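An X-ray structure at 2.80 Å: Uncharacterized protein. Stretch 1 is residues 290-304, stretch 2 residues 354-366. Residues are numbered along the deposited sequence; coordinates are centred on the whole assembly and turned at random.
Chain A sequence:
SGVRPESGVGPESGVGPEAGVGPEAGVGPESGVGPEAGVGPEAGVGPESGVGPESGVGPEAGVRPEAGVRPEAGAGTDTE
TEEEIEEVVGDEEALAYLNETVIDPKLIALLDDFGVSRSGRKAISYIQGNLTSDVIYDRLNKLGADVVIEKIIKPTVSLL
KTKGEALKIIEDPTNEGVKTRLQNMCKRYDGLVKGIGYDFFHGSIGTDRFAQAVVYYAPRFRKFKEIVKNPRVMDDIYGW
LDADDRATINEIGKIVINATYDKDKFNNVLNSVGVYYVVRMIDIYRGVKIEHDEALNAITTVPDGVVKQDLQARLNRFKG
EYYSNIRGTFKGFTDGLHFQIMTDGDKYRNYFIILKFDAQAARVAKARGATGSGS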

# COMPACT_ATOMS: atom_id res chain seq x y z
N ILE A 290 -5.46 -17.54 14.41
CA ILE A 290 -5.74 -18.99 14.39
C ILE A 290 -4.56 -19.78 14.92
O ILE A 290 -4.76 -20.70 15.70
CB ILE A 290 -6.24 -19.49 13.04
CG1 ILE A 290 -7.64 -18.92 12.84
CG2 ILE A 290 -6.43 -20.98 13.08
CD1 ILE A 290 -8.27 -19.14 11.48
N GLU A 291 -3.35 -19.40 14.55
CA GLU A 291 -2.19 -20.13 15.02
C GLU A 291 -1.97 -19.99 16.49
O GLU A 291 -1.57 -20.94 17.15
CB GLU A 291 -0.91 -19.77 14.24
CG GLU A 291 -0.89 -20.37 12.85
CD GLU A 291 -1.38 -21.82 12.82
OE1 GLU A 291 -0.96 -22.59 13.72
OE2 GLU A 291 -2.18 -22.16 11.92
N HIS A 292 -2.23 -18.80 17.02
CA HIS A 292 -2.06 -18.54 18.44
C HIS A 292 -2.99 -19.46 19.24
O HIS A 292 -2.60 -20.04 20.24
CB HIS A 292 -2.35 -17.08 18.71
CG HIS A 292 -2.62 -16.76 20.14
ND1 HIS A 292 -3.88 -16.90 20.72
CD2 HIS A 292 -1.81 -16.26 21.10
CE1 HIS A 292 -3.81 -16.53 21.99
NE2 HIS A 292 -2.57 -16.14 22.24
N ASP A 293 -4.22 -19.60 18.78
CA ASP A 293 -5.15 -20.48 19.48
C ASP A 293 -4.71 -21.91 19.46
O ASP A 293 -4.84 -22.58 20.47
CB ASP A 293 -6.55 -20.34 18.92
CG ASP A 293 -7.08 -18.92 19.08
OD1 ASP A 293 -6.28 -18.03 19.49
OD2 ASP A 293 -8.27 -18.70 18.81
N GLU A 294 -4.18 -22.37 18.34
CA GLU A 294 -3.62 -23.72 18.28
C GLU A 294 -2.55 -23.89 19.33
O GLU A 294 -2.53 -24.90 20.03
CB GLU A 294 -3.05 -24.04 16.90
CG GLU A 294 -4.04 -24.02 15.74
CD GLU A 294 -5.16 -25.03 15.88
OE1 GLU A 294 -5.02 -26.01 16.64
OE2 GLU A 294 -6.20 -24.83 15.20
N ALA A 295 -1.68 -22.88 19.44
CA ALA A 295 -0.58 -22.90 20.41
C ALA A 295 -1.12 -22.83 21.83
O ALA A 295 -0.51 -23.38 22.74
CB ALA A 295 0.43 -21.79 20.14
N LEU A 296 -2.26 -22.18 22.00
CA LEU A 296 -2.93 -22.15 23.29
C LEU A 296 -3.35 -23.55 23.73
O LEU A 296 -3.01 -23.98 24.84
CB LEU A 296 -4.16 -21.24 23.23
CG LEU A 296 -4.90 -20.92 24.50
CD1 LEU A 296 -4.17 -19.70 25.00
CD2 LEU A 296 -6.36 -20.63 24.21
N ASN A 297 -4.06 -24.26 22.86
CA ASN A 297 -4.51 -25.63 23.15
C ASN A 297 -3.36 -26.56 23.41
O ASN A 297 -3.35 -27.27 24.42
CB ASN A 297 -5.40 -26.15 22.04
CG ASN A 297 -6.75 -25.49 22.04
OD1 ASN A 297 -7.77 -26.13 22.31
ND2 ASN A 297 -6.77 -24.18 21.78
N ALA A 298 -2.37 -26.50 22.53
CA ALA A 298 -1.16 -27.28 22.70
C ALA A 298 -0.45 -27.02 24.05
O ALA A 298 0.16 -27.93 24.58
CB ALA A 298 -0.22 -27.03 21.53
N ILE A 299 -0.53 -25.82 24.61
CA ILE A 299 0.09 -25.58 25.92
C ILE A 299 -0.79 -26.11 27.05
O ILE A 299 -0.27 -26.60 28.04
CB ILE A 299 0.53 -24.11 26.15
CG1 ILE A 299 1.55 -23.68 25.09
CG2 ILE A 299 1.20 -23.97 27.50
CD1 ILE A 299 2.13 -22.29 25.30
N THR A 300 -2.10 -26.05 26.88
CA THR A 300 -3.02 -26.66 27.86
C THR A 300 -2.78 -28.16 28.00
O THR A 300 -2.81 -28.69 29.11
CB THR A 300 -4.49 -26.38 27.49
OG1 THR A 300 -4.80 -25.07 27.97
CG2 THR A 300 -5.49 -27.43 28.09
N THR A 301 -2.54 -28.80 26.87
CA THR A 301 -2.26 -30.23 26.77
C THR A 301 -1.01 -30.66 27.56
O THR A 301 -0.99 -31.77 28.09
CB THR A 301 -2.19 -30.61 25.28
OG1 THR A 301 -3.52 -30.87 24.82
CG2 THR A 301 -1.36 -31.82 25.02
N VAL A 302 -0.01 -29.79 27.64
CA VAL A 302 1.22 -30.06 28.41
C VAL A 302 0.86 -30.28 29.88
O VAL A 302 0.11 -29.48 30.46
CB VAL A 302 2.24 -28.91 28.29
CG1 VAL A 302 3.26 -28.95 29.43
CG2 VAL A 302 2.95 -28.94 26.94
N PRO A 303 1.37 -31.39 30.48
CA PRO A 303 1.09 -31.65 31.87
C PRO A 303 1.60 -30.46 32.68
O PRO A 303 2.72 -29.94 32.45
CB PRO A 303 1.92 -32.89 32.16
CG PRO A 303 3.08 -32.76 31.24
CD PRO A 303 2.41 -32.31 29.97
N ASP A 304 0.73 -30.01 33.59
CA ASP A 304 1.01 -28.89 34.44
C ASP A 304 2.34 -29.11 35.13
O ASP A 304 2.55 -30.17 35.73
CB ASP A 304 -0.09 -28.73 35.46
CG ASP A 304 0.10 -27.52 36.32
OD1 ASP A 304 1.20 -26.91 36.27
OD2 ASP A 304 -0.85 -27.17 37.03
N ILE A 354 5.83 -22.69 15.42
CA ILE A 354 6.95 -23.25 16.15
C ILE A 354 6.56 -23.51 17.59
O ILE A 354 6.72 -24.63 18.08
CB ILE A 354 8.17 -22.32 16.06
CG1 ILE A 354 8.79 -22.42 14.66
CG2 ILE A 354 9.17 -22.61 17.17
CD1 ILE A 354 9.50 -21.15 14.21
N LEU A 355 5.99 -22.50 18.25
CA LEU A 355 5.56 -22.66 19.61
C LEU A 355 4.58 -23.82 19.79
O LEU A 355 4.65 -24.54 20.77
CB LEU A 355 4.94 -21.37 20.13
CG LEU A 355 4.65 -21.43 21.64
CD1 LEU A 355 5.93 -21.27 22.46
CD2 LEU A 355 3.59 -20.44 22.05
N LYS A 356 3.67 -24.02 18.84
CA LYS A 356 2.76 -25.15 18.94
C LYS A 356 3.52 -26.47 18.89
O LYS A 356 3.25 -27.36 19.69
CB LYS A 356 1.66 -25.12 17.86
CG LYS A 356 0.88 -26.43 17.82
CD LYS A 356 -0.40 -26.45 17.00
CE LYS A 356 -0.24 -26.06 15.54
NZ LYS A 356 1.00 -26.55 14.90
N PHE A 357 4.45 -26.57 17.94
CA PHE A 357 5.23 -27.79 17.75
C PHE A 357 6.06 -28.11 18.98
O PHE A 357 6.06 -29.25 19.44
CB PHE A 357 6.09 -27.69 16.49
CG PHE A 357 5.31 -27.83 15.21
CD1 PHE A 357 4.15 -28.60 15.16
CD2 PHE A 357 5.74 -27.19 14.05
CE1 PHE A 357 3.42 -28.73 13.98
CE2 PHE A 357 5.02 -27.31 12.86
CZ PHE A 357 3.85 -28.09 12.83
N ASP A 358 6.71 -27.10 19.54
CA ASP A 358 7.46 -27.27 20.76
C ASP A 358 6.55 -27.73 21.87
O ASP A 358 6.91 -28.62 22.62
CB ASP A 358 8.20 -26.00 21.14
CG ASP A 358 9.36 -25.72 20.19
OD1 ASP A 358 9.57 -26.53 19.24
OD2 ASP A 358 10.06 -24.70 20.39
N ALA A 359 5.35 -27.17 21.93
CA ALA A 359 4.39 -27.58 22.95
C ALA A 359 4.07 -29.07 22.84
O ALA A 359 4.05 -29.79 23.83
CB ALA A 359 3.11 -26.72 22.87
N GLN A 360 3.83 -29.53 21.62
CA GLN A 360 3.41 -30.91 21.41
C GLN A 360 4.56 -31.89 21.73
O GLN A 360 4.35 -32.86 22.47
CB GLN A 360 2.83 -31.07 20.00
CG GLN A 360 1.58 -30.23 19.76
CD GLN A 360 1.00 -30.31 18.35
OE1 GLN A 360 1.71 -30.39 17.34
NE2 GLN A 360 -0.32 -30.26 18.28
N ALA A 361 5.76 -31.60 21.25
CA ALA A 361 6.97 -32.36 21.62
C ALA A 361 7.16 -32.41 23.15
O ALA A 361 7.58 -33.43 23.71
CB ALA A 361 8.23 -31.83 20.93
N ALA A 362 6.82 -31.32 23.82
CA ALA A 362 6.89 -31.31 25.27
C ALA A 362 5.84 -32.22 25.93
O ALA A 362 6.15 -32.85 26.93
CB ALA A 362 6.82 -29.90 25.80
N ARG A 363 4.61 -32.30 25.37
CA ARG A 363 3.60 -33.25 25.90
C ARG A 363 4.14 -34.68 25.87
O ARG A 363 4.02 -35.41 26.85
CB ARG A 363 2.26 -33.19 25.14
CG ARG A 363 1.18 -34.12 25.73
CD ARG A 363 0.21 -34.72 24.69
NE ARG A 363 -1.10 -35.05 25.29
CZ ARG A 363 -2.27 -35.07 24.64
NH1 ARG A 363 -2.33 -34.77 23.35
NH2 ARG A 363 -3.40 -35.36 25.30
N VAL A 364 4.75 -35.06 24.74
CA VAL A 364 5.31 -36.40 24.58
C VAL A 364 6.46 -36.66 25.56
O VAL A 364 6.44 -37.66 26.28
CB VAL A 364 5.70 -36.68 23.11
CG1 VAL A 364 6.36 -38.03 22.97
CG2 VAL A 364 4.47 -36.64 22.21
N ALA A 365 7.43 -35.75 25.64
CA ALA A 365 8.55 -35.92 26.57
C ALA A 365 8.08 -36.08 28.03
O ALA A 365 8.52 -37.00 28.72
CB ALA A 365 9.57 -34.80 26.44
N LYS A 366 7.18 -35.22 28.49
CA LYS A 366 6.66 -35.30 29.86
C LYS A 366 5.29 -36.00 29.89
O LYS A 366 5.18 -37.23 29.84
CB LYS A 366 6.59 -33.92 30.52

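Two helices running in nearly the same direction, with 15° between their axes and 8.4 Å at closest approach, pack through small apolar side chains and the aliphatic parts of longer ones, burying 611 Å² in total. No hydrogen bond crosses between the modelled atoms. At the start of the contact, the end of E291 bends nearer to stretch 2, placing OE1 4.6 Å from K356 NZ; the charges are complementary but too far apart for a salt bridge. One turn on, E294 CB lies 3.6 Å from K356 CD, so the methylenes of both residues pack against each other. K356 fits as a knob among E291, E294, A295 and A298.

A295 is where the backbones come nearest, its CA 4.3 Å from K356 CA. The methyl suits so close a passage, and A295 CB also lies 3.9 Å from L355 CD2. The CA-to-CB bond of A298 points toward the partner helix, and its CB meets A359 CB at 3.6 Å, a buried alanine pair that lets the helices lie close. Beside it, I299 (chi1 m, chi2 t) extends its longer chain to fill the space alongside: CD1 reaches L355 CD2 at 4.0 Å, and CG1 lies 4.1 Å from A359 CB.

Toward the end of the helix, T301 sets its CG2 over one face of the R363 guanidinium, 3.3 Å from NE, a contact made by the methyl. V302, buried in the segment that follows, directs CG2 to within 3.4 Å of A359 O and 4.1 Å of A362 CB, so this one methyl covers both a backbone carbonyl and a neighbouring methyl. P303 closes the contact at its exposed margin, with CG 3.8 Å from K366 CB; the lysine is modelled only to CB, so any contribution from its amine cannot be assessed.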